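Local coordinates for ATP-dependent protease subunit HslV (Trypanosoma brucei brucei, PDB 4HNZ), which forms the proteolytic core of the mitochondrial HslVU complex, a threonine-type protease that hydrolyses proteins unfolded and delivered by the ATP-dependent partner HslU, at residues Asp10-Thr21 against Phe162-Glu173; Thr1-Gly9 against Gly119-Ala130. All coordinates share one frame; numbering follows the deposited sequence.

Interaction 1. Residues Asp10-Thr21 against Phe162-Glu173. Unlike the reference sequence in segment 162-173: Glu173 (reference Lys). With MG (magnesium ion), chain M.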
loop_
_atom_site.group_PDB
_atom_site.type_symbol
_atom_site.label_atom_id
_atom_site.label_comp_id
_atom_site.label_asym_id
_atom_site.label_seq_id
_atom_site.Cartn_x
_atom_site.Cartn_y
_atom_site.Cartn_z
ATOM N N ASP A 10 40.920 -0.402 32.786
ATOM C CA ASP A 10 40.782 1.045 33.007
ATOM C C ASP A 10 40.777 1.865 31.711
ATOM O O ASP A 10 40.970 3.090 31.772
ATOM C CB ASP A 10 41.876 1.543 33.958
ATOM C CG ASP A 10 41.703 0.998 35.355
ATOM O OD1 ASP A 10 40.539 0.949 35.825
ATOM O OD2 ASP A 10 42.719 0.588 35.956
ATOM N N THR A 11 40.494 1.206 30.571
ATOM C CA THR A 11 40.485 1.876 29.297
ATOM C C THR A 11 39.128 1.708 28.673
ATOM O O THR A 11 38.537 0.645 28.722
ATOM C CB THR A 11 41.552 1.311 28.362
ATOM O OG1 THR A 11 42.838 1.441 28.974
ATOM C CG2 THR A 11 41.571 2.071 27.064
ATOM N N VAL A 12 38.616 2.791 28.101
ATOM C CA VAL A 12 37.462 2.696 27.218
ATOM C C VAL A 12 37.841 3.329 25.870
ATOM O O VAL A 12 38.476 4.393 25.825
ATOM C CB VAL A 12 36.180 3.331 27.835
ATOM C CG1 VAL A 12 36.339 4.829 28.069
ATOM C CG2 VAL A 12 34.988 3.073 26.966
ATOM N N VAL A 13 37.460 2.678 24.790
ATOM C CA VAL A 13 37.706 3.245 23.487
ATOM C C VAL A 13 36.378 3.404 22.771
ATOM O O VAL A 13 35.397 2.734 23.084
ATOM C CB VAL A 13 38.685 2.392 22.644
ATOM C CG1 VAL A 13 40.009 2.170 23.383
ATOM C CG2 VAL A 13 38.060 1.052 22.297
ATOM N N LEU A 14 36.358 4.351 21.843
ATOM C CA LEU A 14 35.218 4.666 21.019
ATOM C C LEU A 14 35.728 4.820 19.621
ATOM O O LEU A 14 36.643 5.576 19.363
ATOM C CB LEU A 14 34.550 5.960 21.501
ATOM C CG LEU A 14 33.286 6.360 20.744
ATOM C CD1 LEU A 14 32.157 5.392 21.022
ATOM C CD2 LEU A 14 32.814 7.780 21.124
ATOM N N LEU A 15 35.123 4.058 18.718
ATOM C CA LEU A 15 35.559 4.031 17.369
ATOM C C LEU A 15 34.354 4.258 16.471
ATOM O O LEU A 15 33.265 3.765 16.773
ATOM C CB LEU A 15 36.144 2.673 17.000
ATOM C CG LEU A 15 37.613 2.473 17.330
ATOM C CD1 LEU A 15 37.747 2.378 18.843
ATOM C CD2 LEU A 15 38.172 1.207 16.673
ATOM N N GLY A 16 34.575 4.929 15.352
ATOM C CA GLY A 16 33.551 5.114 14.331
ATOM C C GLY A 16 34.116 5.081 12.936
ATOM O O GLY A 16 35.239 5.500 12.703
ATOM N N ASP A 17 33.331 4.586 12.017
ATOM C CA ASP A 17 33.777 4.580 10.635
ATOM C C ASP A 17 33.601 5.995 10.047
ATOM O O ASP A 17 33.111 6.895 10.717
ATOM C CB ASP A 17 33.071 3.500 9.818
ATOM C CG ASP A 17 31.728 3.944 9.320
ATOM O OD1 ASP A 17 30.847 4.248 10.187
ATOM O OD2 ASP A 17 31.528 4.014 8.070
ATOM N N ARG A 18 33.903 6.129 8.761
ATOM C CA ARG A 18 33.897 7.430 8.138
ATOM C C ARG A 18 33.082 7.522 6.859
ATOM O O ARG A 18 33.201 8.531 6.117
ATOM C CB ARG A 18 35.359 7.895 7.885
ATOM C CG ARG A 18 36.299 7.816 9.100
ATOM C CD ARG A 18 37.776 8.199 8.802
ATOM N NE ARG A 18 37.955 9.541 9.332
ATOM C CZ ARG A 18 38.467 10.599 8.727
ATOM N NH1 ARG A 18 39.018 10.534 7.519
ATOM N NH2 ARG A 18 38.451 11.727 9.364
ATOM N N GLN A 19 32.217 6.547 6.599
ATOM C CA GLN A 19 31.430 6.545 5.360
ATOM C C GLN A 19 30.160 7.318 5.514
ATOM O O GLN A 19 29.393 7.068 6.393
ATOM C CB GLN A 19 31.092 5.110 4.937
ATOM C CG GLN A 19 30.373 4.995 3.601
ATOM C CD GLN A 19 30.226 3.549 3.191
ATOM O OE1 GLN A 19 31.213 2.889 3.072
ATOM N NE2 GLN A 19 29.014 3.066 2.935
ATOM N N VAL A 20 29.860 8.212 4.597
ATOM C CA VAL A 20 28.504 8.777 4.514
ATOM C C VAL A 20 27.838 8.298 3.240
ATOM O O VAL A 20 28.378 8.443 2.129
ATOM C CB VAL A 20 28.538 10.306 4.494
ATOM C CG1 VAL A 20 27.108 10.884 4.358
ATOM C CG2 VAL A 20 29.205 10.850 5.767
ATOM N N THR A 21 26.644 7.765 3.394
ATOM C CA THR A 21 25.909 7.186 2.303
ATOM C C THR A 21 24.673 7.967 2.033
ATOM O O THR A 21 23.920 8.219 2.949
ATOM C CB THR A 21 25.469 5.714 2.648
ATOM O OG1 THR A 21 26.600 4.970 3.132
ATOM C CG2 THR A 21 24.891 5.006 1.407
ATOM N N PHE A 162 27.266 -0.343 4.520
ATOM C CA PHE A 162 27.085 1.097 4.890
ATOM C C PHE A 162 28.132 1.646 5.796
ATOM O O PHE A 162 27.979 2.753 6.281
ATOM C CB PHE A 162 25.672 1.341 5.477
ATOM C CG PHE A 162 24.560 0.921 4.526
ATOM C CD1 PHE A 162 24.405 1.550 3.284
ATOM C CD2 PHE A 162 23.688 -0.142 4.849
ATOM C CE1 PHE A 162 23.367 1.192 2.440
ATOM C CE2 PHE A 162 22.694 -0.531 3.970
ATOM C CZ PHE A 162 22.512 0.144 2.779
ATOM N N SER A 163 29.199 0.898 6.007
ATOM C CA SER A 163 30.330 1.362 6.790
ATOM C C SER A 163 31.635 1.066 6.022
ATOM O O SER A 163 31.705 0.077 5.254
ATOM C CB SER A 163 30.378 0.638 8.149
ATOM O OG SER A 163 29.152 0.776 8.858
ATOM N N ASN A 164 32.677 1.893 6.228
ATOM C CA ASN A 164 33.963 1.637 5.520
ATOM C C ASN A 164 35.088 1.269 6.465
ATOM O O ASN A 164 34.895 1.158 7.674
ATOM C CB ASN A 164 34.326 2.807 4.592
ATOM C CG ASN A 164 34.663 4.091 5.344
ATOM O OD1 ASN A 164 34.852 4.108 6.573
ATOM N ND2 ASN A 164 34.780 5.172 4.603
ATOM N N GLU A 165 36.266 1.159 5.901
ATOM C CA GLU A 165 37.417 0.655 6.614
ATOM C C GLU A 165 38.251 1.720 7.296
ATOM O O GLU A 165 39.273 1.405 7.823
ATOM C CB GLU A 165 38.308 -0.157 5.654
ATOM C CG GLU A 165 39.105 0.685 4.644
ATOM C CD GLU A 165 38.365 1.013 3.321
ATOM O OE1 GLU A 165 37.096 1.053 3.274
ATOM O OE2 GLU A 165 39.084 1.177 2.293
ATOM N N HIS A 166 37.840 2.967 7.256
ATOM C CA HIS A 166 38.638 4.035 7.826
ATOM C C HIS A 166 37.957 4.437 9.139
ATOM O O HIS A 166 36.753 4.649 9.182
ATOM C CB HIS A 166 38.737 5.220 6.847
ATOM C CG HIS A 166 39.336 4.877 5.510
ATOM N ND1 HIS A 166 40.648 4.479 5.365
ATOM C CD2 HIS A 166 38.818 4.921 4.253
ATOM C CE1 HIS A 166 40.906 4.253 4.092
ATOM N NE2 HIS A 166 39.807 4.509 3.395
ATOM N N TRP A 167 38.698 4.447 10.241
ATOM C CA TRP A 167 38.090 4.612 11.580
ATOM C C TRP A 167 38.729 5.750 12.344
ATOM O O TRP A 167 39.916 5.950 12.275
ATOM C CB TRP A 167 38.196 3.329 12.405
ATOM C CG TRP A 167 37.815 2.136 11.657
ATOM C CD1 TRP A 167 36.712 1.983 10.860
ATOM C CD2 TRP A 167 38.547 0.926 11.555
ATOM N NE1 TRP A 167 36.757 0.767 10.220
ATOM C CE2 TRP A 167 37.871 0.096 10.646
ATOM C CE3 TRP A 167 39.714 0.472 12.119
ATOM C CZ2 TRP A 167 38.312 -1.187 10.328
ATOM C CZ3 TRP A 167 40.179 -0.795 11.756
ATOM C CH2 TRP A 167 39.487 -1.592 10.861
ATOM N N ASP A 168 37.946 6.476 13.094
ATOM C CA ASP A 168 38.462 7.386 14.099
ATOM C C ASP A 168 38.389 6.696 15.455
ATOM O O ASP A 168 37.484 5.894 15.713
ATOM C CB ASP A 168 37.630 8.656 14.095
ATOM C CG ASP A 168 37.891 9.501 12.854
ATOM O OD1 ASP A 168 39.042 9.950 12.718
ATOM O OD2 ASP A 168 36.964 9.724 12.029
ATOM N N VAL A 169 39.346 7.021 16.308
ATOM C CA VAL A 169 39.469 6.419 17.612
ATOM C C VAL A 169 39.558 7.504 18.688
ATOM O O VAL A 169 40.325 8.454 18.568
ATOM C CB VAL A 169 40.738 5.587 17.696
ATOM C CG1 VAL A 169 40.801 4.886 19.029
ATOM C CG2 VAL A 169 40.779 4.554 16.570
ATOM N N GLU A 170 38.781 7.356 19.748
ATOM C CA GLU A 170 39.009 8.087 20.965
ATOM C C GLU A 170 39.268 7.097 22.096
ATOM O O GLU A 170 38.619 6.053 22.191
ATOM C CB GLU A 170 37.794 8.957 21.299
ATOM C CG GLU A 170 37.622 10.165 20.393
ATOM C CD GLU A 170 38.662 11.266 20.608
ATOM O OE1 GLU A 170 38.669 12.206 19.783
ATOM O OE2 GLU A 170 39.452 11.235 21.579
ATOM N N VAL A 171 40.103 7.519 23.046
ATOM C CA VAL A 171 40.455 6.723 24.213
ATOM C C VAL A 171 40.224 7.529 25.509
ATOM O O VAL A 171 40.422 8.732 25.545
ATOM C CB VAL A 171 41.925 6.282 24.075
ATOM C CG1 VAL A 171 42.286 5.287 25.153
ATOM C CG2 VAL A 171 42.154 5.654 22.721
ATOM N N LEU A 172 39.771 6.888 26.575
ATOM C CA LEU A 172 39.688 7.520 27.919
ATOM C C LEU A 172 40.134 6.549 29.024
ATOM O O LEU A 172 40.041 5.339 28.813
ATOM C CB LEU A 172 38.253 7.952 28.179
ATOM C CG LEU A 172 37.646 8.998 27.241
ATOM C CD1 LEU A 172 36.150 9.060 27.464
ATOM C CD2 LEU A 172 38.271 10.363 27.528
ATOM N N GLU A 173 40.602 7.075 30.165
ATOM C CA GLU A 173 41.219 6.276 31.253
ATOM C C GLU A 173 40.609 6.334 32.680
ATOM O O GLU A 173 40.095 5.337 33.174
ATOM C CB GLU A 173 42.703 6.634 31.371
ATOM C CG GLU A 173 43.536 6.491 30.101
ATOM C CD GLU A 173 43.788 5.045 29.693
ATOM O OE1 GLU A 173 43.455 4.115 30.469
ATOM O OE2 GLU A 173 44.313 4.819 28.583
HETATM MG MG MG M . 31.751 -2.095 4.166
HETATM O O HOH W 1 34.467 8.752 12.548
HETATM O O HOH W 2 26.987 5.116 5.710
HETATM O O HOH W 3 34.025 4.398 1.869
HETATM O O HOH W 4 31.311 -0.580 2.103
#
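Strands 11-17 and 167-172 run antiparallel (164° between their directions) in one sheet of the Ntn-hydrolase fold of the proteasome family, and the chain beyond them, around Arg18 and Gln19 on one side and Phe162 to His166 on the other, meets close to Thr1, the probable catalytic residue. Three hydrogen-bonded pairs, Val12 with Leu172, Leu14 with Glu170 and Gly16 with Asp168, tie the backbones; Glu170 N to Leu14 O is the shortest of these bonds at 2.8 Å. Between them, on the opposite face, Leu15 and Val169 lie side by side, Leu15 CG 3.9 Å from Val169 CG2.

Toward the Asp17 end, side chains carry the contact. Asp17 OD2 accepts Asn164 N at 3.0 Å and, from the other face of its carboxylate, Gln19 N, which closes an Asx turn. Asn164 answers in kind: its OD1 takes Arg18 N at 3.1 Å and, again from the opposite face of the amide, His166 N, a second Asx turn. Each oxygen thus links the two segments. Arg18 folds back at chi3 (103°), carrying NE to Asp168 OD2 in a salt bridge of 2.9 Å; the carboxylate oxygen lies in the guanidinium plane, although the two flat groups stand nearly perpendicular. A water accepts from Thr21 OG1 and donates to Gln19 O and Phe162 O. Ser163 O binds the magnesium ion at 2.4 Å, together with Thr157 and Asp160.

Asp17 OD1 forms a salt bridge with Lys34 and accepts Thr2 N, which places this carboxylate next to Thr1. Strand 3-8 pairs with the other edge of strand 11-17, helix 145-159 covers the face bearing Val13, Trp167 and Val169, and strand 35-39 packs on Leu14, Asp168 and Leu172.

Interaction 2. Residues Thr1-Gly9 against Gly119-Ala130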
loop_
_atom_site.group_PDB
_atom_site.type_symbol
_atom_site.label_atom_id
_atom_site.label_comp_id
_atom_site.label_asym_id
_atom_site.label_seq_id
_atom_site.Cartn_x
_atom_site.Cartn_y
_atom_site.Cartn_z
ATOM N N THR A 1 26.768 2.871 9.012
ATOM C CA THR A 1 27.581 3.406 10.117
ATOM C C THR A 1 27.796 2.339 11.140
ATOM O O THR A 1 26.926 1.501 11.362
ATOM C CB THR A 1 26.888 4.639 10.729
ATOM O OG1 THR A 1 26.900 5.665 9.748
ATOM C CG2 THR A 1 27.635 5.145 11.953
ATOM N N THR A 2 29.003 2.356 11.687
ATOM C CA THR A 2 29.384 1.526 12.818
ATOM C C THR A 2 30.092 2.405 13.827
ATOM O O THR A 2 31.109 3.007 13.514
ATOM C CB THR A 2 30.324 0.409 12.390
ATOM O OG1 THR A 2 29.734 -0.336 11.300
ATOM C CG2 THR A 2 30.583 -0.510 13.524
ATOM N N ILE A 3 29.480 2.559 15.009
ATOM C CA ILE A 3 30.090 3.156 16.127
ATOM C C ILE A 3 30.170 2.073 17.189
ATOM O O ILE A 3 29.161 1.438 17.511
ATOM C CB ILE A 3 29.267 4.319 16.726
ATOM C CG1 ILE A 3 28.740 5.268 15.678
ATOM C CG2 ILE A 3 30.087 5.099 17.743
ATOM C CD1 ILE A 3 29.795 6.002 14.946
ATOM N N LEU A 4 31.352 1.906 17.781
ATOM C CA LEU A 4 31.597 0.848 18.738
ATOM C C LEU A 4 32.379 1.383 19.895
ATOM O O LEU A 4 33.379 2.113 19.730
ATOM C CB LEU A 4 32.375 -0.253 18.074
ATOM C CG LEU A 4 32.896 -1.316 19.008
ATOM C CD1 LEU A 4 31.751 -2.125 19.568
ATOM C CD2 LEU A 4 33.871 -2.258 18.319
ATOM N N SER A 5 31.952 1.027 21.093
ATOM C CA SER A 5 32.686 1.359 22.320
ATOM C C SER A 5 32.994 0.071 23.072
ATOM O O SER A 5 32.121 -0.758 23.271
ATOM C CB SER A 5 31.834 2.263 23.217
ATOM O OG SER A 5 32.500 2.542 24.445
ATOM N N VAL A 6 34.235 -0.081 23.521
ATOM C CA VAL A 6 34.641 -1.191 24.359
ATOM C C VAL A 6 35.386 -0.689 25.608
ATOM O O VAL A 6 36.320 0.085 25.488
ATOM C CB VAL A 6 35.635 -2.088 23.607
ATOM C CG1 VAL A 6 36.031 -3.268 24.446
ATOM C CG2 VAL A 6 35.034 -2.540 22.272
ATOM N N ARG A 7 34.926 -1.100 26.772
ATOM C CA ARG A 7 35.570 -0.811 28.009
ATOM C C ARG A 7 36.160 -2.125 28.497
ATOM O O ARG A 7 35.438 -3.089 28.687
ATOM C CB ARG A 7 34.552 -0.258 29.037
ATOM C CG ARG A 7 35.123 -0.000 30.426
ATOM C CD ARG A 7 34.100 0.656 31.387
ATOM N NE ARG A 7 33.916 2.075 31.075
ATOM C CZ ARG A 7 32.916 2.585 30.349
ATOM N NH1 ARG A 7 31.949 1.800 29.874
ATOM N NH2 ARG A 7 32.875 3.905 30.070
ATOM N N LYS A 8 37.457 -2.138 28.726
ATOM C CA LYS A 8 38.103 -3.254 29.390
ATOM C C LYS A 8 39.241 -2.753 30.299
ATOM O O LYS A 8 40.136 -2.035 29.850
ATOM C CB LYS A 8 38.666 -4.263 28.387
ATOM C CG LYS A 8 39.329 -5.486 29.030
ATOM C CD LYS A 8 39.869 -6.426 27.969
ATOM C CE LYS A 8 40.349 -7.762 28.512
ATOM N NZ LYS A 8 40.446 -8.802 27.414
ATOM N N GLY A 9 39.212 -3.187 31.572
ATOM C CA GLY A 9 40.121 -2.669 32.584
ATOM C C GLY A 9 39.852 -1.184 32.743
ATOM O O GLY A 9 38.693 -0.732 32.787
ATOM N N GLY A 119 31.126 -4.452 29.026
ATOM C CA GLY A 119 31.558 -3.108 28.637
ATOM C C GLY A 119 31.360 -2.711 27.184
ATOM O O GLY A 119 31.904 -1.712 26.727
ATOM N N ILE A 120 30.528 -3.429 26.454
ATOM C CA ILE A 120 30.396 -3.187 25.011
ATOM C C ILE A 120 29.049 -2.581 24.627
ATOM O O ILE A 120 27.996 -3.080 24.999
ATOM C CB ILE A 120 30.579 -4.513 24.224
ATOM C CG1 ILE A 120 31.972 -5.032 24.421
ATOM C CG2 ILE A 120 30.279 -4.335 22.723
ATOM C CD1 ILE A 120 32.097 -6.491 24.031
ATOM N N VAL A 121 29.115 -1.535 23.818
ATOM C CA VAL A 121 27.957 -0.847 23.281
ATOM C C VAL A 121 28.234 -0.473 21.845
ATOM O O VAL A 121 29.348 -0.142 21.508
ATOM C CB VAL A 121 27.731 0.501 24.027
ATOM C CG1 VAL A 121 26.566 1.277 23.439
ATOM C CG2 VAL A 121 27.427 0.244 25.489
ATOM N N ALA A 122 27.217 -0.521 21.005
ATOM C CA ALA A 122 27.404 -0.207 19.593
ATOM C C ALA A 122 26.104 0.197 18.930
ATOM O O ALA A 122 25.044 -0.308 19.280
ATOM C CB ALA A 122 27.975 -1.418 18.862
ATOM N N ILE A 123 26.225 1.061 17.927
ATOM C CA ILE A 123 25.103 1.519 17.133
ATOM C C ILE A 123 25.453 1.556 15.633
ATOM O O ILE A 123 26.603 1.379 15.241
ATOM C CB ILE A 123 24.631 2.922 17.536
ATOM C CG1 ILE A 123 25.770 3.938 17.507
ATOM C CG2 ILE A 123 24.029 2.863 18.925
ATOM C CD1 ILE A 123 25.357 5.379 17.719
ATOM N N GLY A 124 24.406 1.811 14.817
ATOM C CA GLY A 124 24.516 1.924 13.374
ATOM C C GLY A 124 24.133 0.624 12.696
ATOM O O GLY A 124 24.033 -0.387 13.326
ATOM N N SER A 125 23.971 0.667 11.389
ATOM C CA SER A 125 23.758 -0.512 10.589
ATOM C C SER A 125 24.788 -1.577 10.864
ATOM O O SER A 125 24.510 -2.750 10.713
ATOM C CB SER A 125 23.814 -0.122 9.088
ATOM O OG SER A 125 24.985 0.661 8.810
ATOM N N GLY A 126 26.018 -1.208 11.201
ATOM C CA GLY A 126 27.042 -2.235 11.461
ATOM C C GLY A 126 27.270 -2.595 12.929
ATOM O O GLY A 126 28.035 -3.527 13.240
ATOM N N GLY A 127 26.590 -1.894 13.811
ATOM C CA GLY A 127 26.870 -1.961 15.236
ATOM C C GLY A 127 26.709 -3.301 15.868
ATOM O O GLY A 127 27.514 -3.718 16.671
ATOM N N THR A 128 25.690 -4.020 15.464
ATOM C CA THR A 128 25.462 -5.310 16.033
ATOM C C THR A 128 26.537 -6.321 15.607
ATOM O O THR A 128 26.877 -7.204 16.392
ATOM C CB THR A 128 24.050 -5.816 15.702
ATOM O OG1 THR A 128 23.099 -4.827 16.174
ATOM C CG2 THR A 128 23.731 -7.096 16.508
ATOM N N PHE A 129 27.017 -6.242 14.366
ATOM C CA PHE A 129 28.095 -7.132 13.959
ATOM C C PHE A 129 29.317 -6.863 14.821
ATOM O O PHE A 129 30.007 -7.773 15.247
ATOM C CB PHE A 129 28.410 -6.948 12.459
ATOM C CG PHE A 129 27.195 -6.926 11.612
ATOM C CD1 PHE A 129 26.198 -7.850 11.800
ATOM C CD2 PHE A 129 27.066 -6.029 10.564
ATOM C CE1 PHE A 129 25.037 -7.840 11.003
ATOM C CE2 PHE A 129 25.937 -6.025 9.752
ATOM C CZ PHE A 129 24.901 -6.932 9.979
ATOM N N ALA A 130 29.557 -5.579 15.104
ATOM C CA ALA A 130 30.732 -5.177 15.831
ATOM C C ALA A 130 30.653 -5.700 17.237
ATOM O O ALA A 130 31.619 -6.172 17.831
ATOM C CB ALA A 130 30.838 -3.663 15.816
HETATM O O HOH W 5 31.851 0.822 26.561
#
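Leu4, on the N-terminal strand 3-8, reaches across to strand 120-123 with its isobutyl group. From CB the chain turns CG anti to the backbone N (chi1 170°), and there the two methyls diverge: CD1 lies 3.7 Å from Val121 O and 3.9 Å from Ala122 CB, and also touches Ile120 CG2, while both CD1 and CD2 meet Ala130 CB, on the first turn of helix 127-137. On the reverse face Ile3 and Ile123 lie alongside each other, Ile3 CB 3.6 Å from Ile123 CG1.

The strands are antiparallel, with hydrogen-bonded pairs Ile3 with Ile123 and Ser5 with Val121; Ser5 N to Val121 O measures 2.9 Å. Arg7 N extends the ladder to Gly119 O, and a water bridges that same oxygen to Ser5 OG.

At the other end lies the N-terminal residue Thr1, by similarity the catalytic threonine of this peptidase family. Its amino group donates to Ser125 OG at 2.8 Å, and its carbonyl O accepts Gly126 N in a nearly straight bond (172°). Ser125 OG is held in turn by Asp160, and Thr1 OG1 is hydrogen-bonded to Lys34. The glycines allow a close approach here: Gly124 CA sits 3.2 Å from Thr1 O, and Gly126 CA 3.3 Å from Thr2 OG1. The Thr2 hydroxyl is hydrogen-bonded to Ser163 OG.

Strand 3-8 is flanked on its other edge by strand 11-22. Strands 93-98 and 103-107 of the second sheet pack against Ser5, Val121 and Ile123, whereas helix 145-159 covers Thr2, Leu4 and Ala130.

Interactions 1 and 2 have centres 9 Å apart and belong to the same antiparallel sheet, in which strand 3-8 lies between strands 120-123 and 11-22, and strand 11-22 in turn pairs with strand 167-172. Their segments alternate along the chain: 1-9, 10-21, 119-130, 162-173. Leu15 N is 2.8 Å from Leu4 O, and Ser163 OG is 2.7 Å from Thr2 OG1, probable hydrogen bonds that join the two contacts directly. Segments far apart in sequence thus meet in one sheet, and the parts near Ser125 and Ser163 gather round Thr1, consistent with the N-terminal-threonine active site of the proteasome family, with the magnesium-binding loop close by.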